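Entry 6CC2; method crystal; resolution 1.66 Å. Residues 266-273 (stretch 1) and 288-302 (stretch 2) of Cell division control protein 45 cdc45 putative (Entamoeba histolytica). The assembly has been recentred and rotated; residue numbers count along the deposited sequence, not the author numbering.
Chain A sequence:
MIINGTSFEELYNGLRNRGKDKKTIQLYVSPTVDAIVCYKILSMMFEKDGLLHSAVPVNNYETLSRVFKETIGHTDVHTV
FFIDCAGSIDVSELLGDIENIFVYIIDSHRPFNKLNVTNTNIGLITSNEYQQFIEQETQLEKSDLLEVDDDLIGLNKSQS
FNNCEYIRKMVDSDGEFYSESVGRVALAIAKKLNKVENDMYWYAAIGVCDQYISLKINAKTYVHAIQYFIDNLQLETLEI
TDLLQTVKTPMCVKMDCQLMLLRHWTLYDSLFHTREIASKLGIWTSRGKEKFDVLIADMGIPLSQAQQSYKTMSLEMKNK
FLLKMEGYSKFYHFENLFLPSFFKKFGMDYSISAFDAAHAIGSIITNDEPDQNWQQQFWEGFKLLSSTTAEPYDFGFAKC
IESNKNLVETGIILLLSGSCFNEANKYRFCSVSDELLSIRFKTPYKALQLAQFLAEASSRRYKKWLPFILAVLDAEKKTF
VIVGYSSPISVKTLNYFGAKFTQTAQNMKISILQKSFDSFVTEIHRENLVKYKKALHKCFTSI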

# COMPACT_ATOMS: atom_id res chain seq x y z
N THR A 266 9.87 -19.65 2.99
CA THR A 266 10.56 -20.49 3.96
C THR A 266 10.55 -19.78 5.30
O THR A 266 10.48 -18.55 5.36
N LEU A 267 10.64 -20.55 6.39
CA LEU A 267 10.72 -19.92 7.71
C LEU A 267 11.91 -18.97 7.78
O LEU A 267 11.79 -17.84 8.25
N TYR A 268 13.06 -19.43 7.30
CA TYR A 268 14.30 -18.67 7.40
C TYR A 268 14.17 -17.31 6.75
O TYR A 268 14.47 -16.28 7.36
N ASP A 269 13.72 -17.28 5.49
CA ASP A 269 13.69 -16.03 4.76
C ASP A 269 12.46 -15.19 5.08
O ASP A 269 12.54 -13.96 5.08
N SER A 270 11.33 -15.82 5.40
CA SER A 270 10.17 -15.03 5.80
C SER A 270 10.47 -14.25 7.06
O SER A 270 10.19 -13.05 7.17
N LEU A 271 11.06 -14.92 8.05
CA LEU A 271 11.39 -14.24 9.30
C LEU A 271 12.39 -13.12 9.08
O LEU A 271 12.23 -12.03 9.62
N PHE A 272 13.42 -13.37 8.28
CA PHE A 272 14.47 -12.36 8.08
C PHE A 272 13.94 -11.13 7.36
O PHE A 272 14.48 -10.04 7.55
N HIS A 273 12.91 -11.27 6.54
CA HIS A 273 12.41 -10.16 5.72
C HIS A 273 11.13 -9.52 6.26
O HIS A 273 10.59 -8.61 5.62
N GLY A 288 24.62 -9.46 11.01
CA GLY A 288 23.27 -9.82 11.41
C GLY A 288 22.88 -11.24 11.03
O GLY A 288 22.03 -11.84 11.69
N LYS A 289 23.50 -11.79 9.99
CA LYS A 289 23.19 -13.16 9.59
C LYS A 289 23.76 -14.18 10.57
O LYS A 289 23.15 -15.24 10.79
N GLU A 290 24.92 -13.89 11.17
CA GLU A 290 25.44 -14.77 12.21
C GLU A 290 24.53 -14.77 13.42
O GLU A 290 24.24 -15.83 13.99
N LYS A 291 24.05 -13.58 13.84
CA LYS A 291 23.11 -13.52 14.94
C LYS A 291 21.81 -14.24 14.59
O LYS A 291 21.19 -14.88 15.45
N PHE A 292 21.38 -14.13 13.33
CA PHE A 292 20.15 -14.79 12.91
C PHE A 292 20.28 -16.31 13.02
O PHE A 292 19.41 -16.98 13.58
N ASP A 293 21.38 -16.85 12.48
CA ASP A 293 21.60 -18.30 12.56
C ASP A 293 21.62 -18.77 14.01
O ASP A 293 21.17 -19.90 14.30
N VAL A 294 22.14 -17.95 14.92
CA VAL A 294 22.12 -18.30 16.34
C VAL A 294 20.68 -18.36 16.85
O VAL A 294 20.33 -19.23 17.66
N LEU A 295 19.84 -17.43 16.40
CA LEU A 295 18.44 -17.46 16.78
C LEU A 295 17.76 -18.73 16.28
O LEU A 295 17.00 -19.37 17.02
N ILE A 296 18.01 -19.10 15.02
CA ILE A 296 17.38 -20.29 14.47
C ILE A 296 17.79 -21.52 15.27
O ILE A 296 16.97 -22.39 15.58
N ALA A 297 19.07 -21.60 15.63
CA ALA A 297 19.56 -22.71 16.45
C ALA A 297 18.94 -22.70 17.84
O ALA A 297 18.67 -23.77 18.40
N ASP A 298 18.69 -21.52 18.39
CA ASP A 298 18.04 -21.42 19.69
C ASP A 298 16.64 -22.04 19.67
O ASP A 298 16.16 -22.49 20.71
N MSE A 299 15.98 -22.03 18.52
CA MSE A 299 14.65 -22.63 18.41
C MSE A 299 14.72 -24.15 18.29
O MSE A 299 13.70 -24.83 18.36
N GLY A 300 15.94 -24.66 18.12
CA GLY A 300 16.13 -26.08 17.92
C GLY A 300 15.76 -26.56 16.54
O GLY A 300 15.44 -27.75 16.37
N ILE A 301 15.79 -25.68 15.55
CA ILE A 301 15.43 -26.03 14.18
C ILE A 301 16.70 -26.03 13.33
O ILE A 301 17.36 -24.99 13.22
N PRO A 302 17.05 -27.14 12.69
CA PRO A 302 18.22 -27.12 11.80
C PRO A 302 17.97 -26.25 10.57
O PRO A 302 16.84 -26.06 10.13

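The two helices cross steeply, with 124° between their N-to-C directions and their axes 11.6 Å away at closest approach, a spacing wide enough for aromatic rings to lie between them. Thr 266 takes no part in this packing. With chi1 in p, it caps its own helix: Thr 266 OG1 accepts from Asp 269 N at 3.1 Å.

Leu 267 (t, p) points toward the second stretch and meets its C-terminal end, where the chain leaves the helix through Gly 300, whose positive phi suits glycine. Leu 267 CD2 lies 3.8 Å from Ile 301 CD1 and 4.2 Å from CE of Met 299, a selenomethionine; flexible and branched apolar chains fill this buried corner without polar demands.

Tyr 268 (chi1 t) leaves its backbone sideways, yet its long side chain reaches into a hole formed by Lys 289, Phe 292, Asp 293 and Ile 296. Tyrosine serves two purposes here. Its ring face receives the edge of Phe 292, with Tyr 268 CE1 3.5 Å from Phe 292 CE2, while its hydroxyl reaches past the apolar contacts so that Tyr 268 OH donates to Asp 293 OD1 at 2.7 Å. Lys 289, poorly ordered, brings CE to 3.4 Å from Tyr 268 OH.

Asp 269 and Ser 270 point away; Ser 270 OG finds its hydrogen bond elsewhere in the structure. Leu 271 (t, p) points toward the partner, placing CD2 3.6 Å from Phe 292 CE1, at the edge of that ring, and 4.2 Å from Leu 295 CD1.

Phe 272 (t) departs sideways and turns its edge to the face of Phe 292; Phe 272 CD1 lies 3.7 Å from Phe 292 CD2. Phe 292 (t) thus links two edge-to-face pairs, a role suited to a flat apolar ring. His 273 (m) stays out of reach, its ND1 donating to Asp 269 O at 2.7 Å within its own stretch.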

# COMPACT_ATOMS: atom_id res chain seq x y z
CB THR A 266 12.01 -20.80 3.58
OG1 THR A 266 12.81 -19.60 3.70
CG2 THR A 266 12.14 -21.35 2.16
CB LEU A 267 10.83 -20.99 8.79
CG LEU A 267 11.19 -20.46 10.19
CD1 LEU A 267 10.16 -19.46 10.67
CD2 LEU A 267 11.33 -21.64 11.17
CB TYR A 268 15.43 -19.47 6.75
CG TYR A 268 16.81 -18.93 6.93
CD1 TYR A 268 17.58 -19.28 8.03
CD2 TYR A 268 17.36 -18.08 5.99
CE1 TYR A 268 18.86 -18.80 8.20
CE2 TYR A 268 18.65 -17.59 6.15
CZ TYR A 268 19.39 -17.95 7.26
OH TYR A 268 20.66 -17.46 7.42
CB ASP A 269 13.77 -16.32 3.28
CG ASP A 269 15.22 -16.43 2.80
OD1 ASP A 269 16.05 -15.65 3.30
OD2 ASP A 269 15.51 -17.30 1.97
CB SER A 270 8.95 -15.93 5.97
OG SER A 270 7.83 -15.18 6.41
CB LEU A 271 11.93 -15.26 10.31
CG LEU A 271 12.33 -14.72 11.68
CD1 LEU A 271 11.19 -14.01 12.36
CD2 LEU A 271 12.84 -15.88 12.54
CB PHE A 272 15.64 -12.98 7.31
CG PHE A 272 16.89 -12.13 7.33
CD1 PHE A 272 17.75 -12.18 8.41
CD2 PHE A 272 17.19 -11.30 6.28
CE1 PHE A 272 18.89 -11.41 8.43
CE2 PHE A 272 18.34 -10.52 6.29
CZ PHE A 272 19.18 -10.58 7.37
CB HIS A 273 12.20 -10.64 4.30
CG HIS A 273 13.48 -10.99 3.61
ND1 HIS A 273 14.09 -12.23 3.75
CD2 HIS A 273 14.29 -10.27 2.80
CE1 HIS A 273 15.21 -12.24 3.05
NE2 HIS A 273 15.36 -11.07 2.47
CB LYS A 289 23.72 -13.43 8.19
CG LYS A 289 23.23 -14.75 7.60
CD LYS A 289 23.81 -15.01 6.22
CE LYS A 289 23.28 -16.31 5.64
NZ LYS A 289 23.85 -16.60 4.29
CB GLU A 290 26.85 -14.34 12.61
CG GLU A 290 27.89 -14.51 11.51
CD GLU A 290 29.31 -14.33 12.01
OE1 GLU A 290 29.49 -13.89 13.17
OE2 GLU A 290 30.25 -14.63 11.25
CB LYS A 291 22.82 -12.06 15.30
CG LYS A 291 22.01 -11.88 16.57
CD LYS A 291 21.75 -10.41 16.87
CE LYS A 291 21.37 -10.19 18.33
NZ LYS A 291 20.29 -11.11 18.78
CB PHE A 292 19.81 -14.39 11.48
CG PHE A 292 18.48 -14.90 11.01
CD1 PHE A 292 17.33 -14.68 11.74
CD2 PHE A 292 18.37 -15.55 9.79
CE1 PHE A 292 16.12 -15.13 11.31
CE2 PHE A 292 17.15 -16.02 9.35
CZ PHE A 292 16.02 -15.80 10.11
CB ASP A 293 22.89 -18.66 11.83
CG ASP A 293 22.74 -18.60 10.32
OD1 ASP A 293 21.63 -18.29 9.82
OD2 ASP A 293 23.73 -18.84 9.60
CB VAL A 294 22.97 -17.30 17.15
CG1 VAL A 294 22.62 -17.39 18.61
CG2 VAL A 294 24.44 -17.57 16.92
CB LEU A 295 17.74 -16.22 16.23
CG LEU A 295 16.28 -15.92 16.60
CD1 LEU A 295 15.30 -16.82 15.86
CD2 LEU A 295 16.08 -16.04 18.11
CB ILE A 296 17.73 -20.45 12.99
CG1 ILE A 296 17.27 -19.24 12.16
CG2 ILE A 296 17.11 -21.74 12.43
CD1 ILE A 296 15.78 -18.98 12.24
CB ALA A 297 21.08 -22.66 16.54
CB ASP A 298 17.94 -19.95 20.12
CG ASP A 298 17.53 -19.80 21.57
OD1 ASP A 298 18.43 -19.82 22.44
OD2 ASP A 298 16.32 -19.65 21.85
CB MSE A 299 13.91 -22.04 17.20
CG MSE A 299 13.65 -20.58 17.33
SE MSE A 299 12.48 -19.94 15.90
CE MSE A 299 13.59 -20.33 14.41
CB ILE A 301 14.40 -25.04 13.61
CG1 ILE A 301 13.13 -25.05 14.48
CG2 ILE A 301 14.06 -25.38 12.16
CD1 ILE A 301 12.14 -23.95 14.14
CB PRO A 302 18.42 -28.60 11.42
CG PRO A 302 17.09 -29.23 11.63
CD PRO A 302 16.42 -28.47 12.76